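Local coordinates for P22 protein (Trypanosoma brucei, PDB 3JV1) that acts as an RNA-editing accessory factor specific for the cytochrome oxidase subunit II transcript, at the interface of chains A and B. Sequence-based numbering; all coordinates share one arbitrary frame. Chains: chain A/B, P22 protein.

The interface of chains A and B. Residues chain A 103, 105; chain B 172-173, 176-177, 180.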
loop_
_atom_site.group_PDB
_atom_site.type_symbol
_atom_site.label_atom_id
_atom_site.label_comp_id
_atom_site.label_asym_id
_atom_site.label_seq_id
_atom_site.Cartn_x
_atom_site.Cartn_y
_atom_site.Cartn_z
ATOM N N PHE A 103 -6.790 5.770 -18.853
ATOM C CA PHE A 103 -8.013 5.450 -19.554
ATOM C C PHE A 103 -8.389 4.028 -19.171
ATOM O O PHE A 103 -7.553 3.131 -19.195
ATOM C CB PHE A 103 -7.866 5.531 -21.065
ATOM C CG PHE A 103 -9.176 5.383 -21.781
ATOM C CD1 PHE A 103 -10.089 6.429 -21.796
ATOM C CD2 PHE A 103 -9.534 4.174 -22.370
ATOM C CE1 PHE A 103 -11.343 6.276 -22.386
ATOM C CE2 PHE A 103 -10.787 4.012 -22.960
ATOM C CZ PHE A 103 -11.690 5.069 -22.966
ATOM N N HIS A 105 -10.942 0.990 -20.111
ATOM C CA HIS A 105 -11.934 0.427 -21.014
ATOM C C HIS A 105 -13.052 -0.217 -20.197
ATOM O O HIS A 105 -14.225 -0.166 -20.573
ATOM C CB HIS A 105 -11.284 -0.616 -21.924
ATOM C CG HIS A 105 -10.495 -0.021 -23.047
ATOM N ND1 HIS A 105 -11.089 0.587 -24.131
ATOM C CD2 HIS A 105 -9.159 0.079 -23.245
ATOM C CE1 HIS A 105 -10.154 1.035 -24.949
ATOM N NE2 HIS A 105 -8.974 0.741 -24.434
ATOM N N GLU B 172 -2.107 3.455 -27.773
ATOM C CA GLU B 172 -3.458 2.949 -27.591
ATOM C C GLU B 172 -4.188 3.915 -26.649
ATOM O O GLU B 172 -5.392 4.144 -26.777
ATOM C CB GLU B 172 -3.394 1.537 -27.011
ATOM C CG GLU B 172 -4.684 0.745 -27.095
ATOM C CD GLU B 172 -5.590 0.993 -25.918
ATOM O OE1 GLU B 172 -5.053 1.166 -24.802
ATOM O OE2 GLU B 172 -6.829 0.999 -26.105
ATOM N N TRP B 173 -3.430 4.491 -25.718
ATOM C CA TRP B 173 -3.942 5.465 -24.755
ATOM C C TRP B 173 -4.466 6.683 -25.528
ATOM O O TRP B 173 -5.604 7.099 -25.350
ATOM C CB TRP B 173 -2.803 5.871 -23.815
ATOM C CG TRP B 173 -3.131 6.915 -22.780
ATOM C CD1 TRP B 173 -3.725 6.716 -21.571
ATOM C CD2 TRP B 173 -2.788 8.305 -22.836
ATOM N NE1 TRP B 173 -3.761 7.890 -20.861
ATOM C CE2 TRP B 173 -3.193 8.883 -21.617
ATOM C CE3 TRP B 173 -2.175 9.117 -23.802
ATOM C CZ2 TRP B 173 -3.004 10.242 -21.330
ATOM C CZ3 TRP B 173 -1.987 10.468 -23.519
ATOM C CH2 TRP B 173 -2.401 11.017 -22.290
ATOM N N SER B 176 -7.627 5.678 -27.677
ATOM C CA SER B 176 -8.846 5.435 -26.918
ATOM C C SER B 176 -9.412 6.725 -26.320
ATOM O O SER B 176 -10.633 6.880 -26.229
ATOM C CB SER B 176 -8.612 4.366 -25.832
ATOM O OG SER B 176 -7.511 4.680 -25.005
ATOM N N ILE B 177 -8.547 7.657 -25.924
ATOM C CA ILE B 177 -9.045 8.911 -25.366
ATOM C C ILE B 177 -9.676 9.732 -26.483
ATOM O O ILE B 177 -10.690 10.389 -26.282
ATOM C CB ILE B 177 -7.926 9.734 -24.674
ATOM C CG1 ILE B 177 -7.462 9.013 -23.407
ATOM C CG2 ILE B 177 -8.451 11.118 -24.290
ATOM C CD1 ILE B 177 -6.259 9.647 -22.750
ATOM N N PHE B 180 -13.036 8.298 -27.190
ATOM C CA PHE B 180 -13.886 8.612 -26.043
ATOM C C PHE B 180 -14.416 10.041 -26.093
ATOM O O PHE B 180 -15.600 10.286 -25.885
ATOM C CB PHE B 180 -13.102 8.418 -24.738
ATOM C CG PHE B 180 -13.941 8.549 -23.498
ATOM C CD1 PHE B 180 -14.817 7.532 -23.126
ATOM C CD2 PHE B 180 -13.851 9.685 -22.699
ATOM C CE1 PHE B 180 -15.590 7.644 -21.973
ATOM C CE2 PHE B 180 -14.615 9.809 -21.550
ATOM C CZ PHE B 180 -15.489 8.784 -21.183
#
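The ring of A:Phe103 lies face down on B:Ser176 in helix 152-181 of the neighbouring subunit, in a contact between two copies of this Mam33-family protein; the deposited assembly is a trimer, and the patch fits the ring-like trimers known for the family. The phenylalanine stands at the end of strand 95-104 and hides 86 Å² of its surface against chain B. CB and OG of B:Ser176 lie under its CD2/CE2 edge, and the serine backbone O lies off the same face, nearer CZ. CD2 is 3.4 Å from the hydroxyl OG of B:Ser176, while CE2 rests on the CB of the same serine at 3.6 Å. On the opposite edge CE1 points into the face of the B:Phe180 ring, 3.6 Å from its CG, with the two planes 71° apart. On the same edge, one atom nearer the backbone, CD1 meets CG1 of B:Ile177 at 4.0 Å, the two side chains passing in opposite directions.

Beside the phenylalanine, A:His105 and B:Glu172 meet tip to tip. The imidazole NE2 donates to the carboxylate OE2 over 2.7 Å in a fairly straight bond, nearly in the ring plane and onto the syn lone pair; a carboxylate so close would favour a protonated imidazole. B:Glu172 reaches the histidine through a bend at chi2 (-87°).

Behind the first shell, CE2 of A:Phe103 packs against one face of the A:His105 ring near its rim. With OG between the backbone N and the carbonyl carbon (chi1 53°), the B:Ser176 hydroxyl turns back to its own helix and donates to the B:Glu172 backbone O at 2.8 Å. The B:Trp173 O, approached from above its carbonyl plane, shares that hydrogen or is an alternative acceptor. These bonds hold the hydroxyl rotation that keeps OG under the phenylalanine. CD1 of B:Ile177 in turn lies over the indole of B:Trp173.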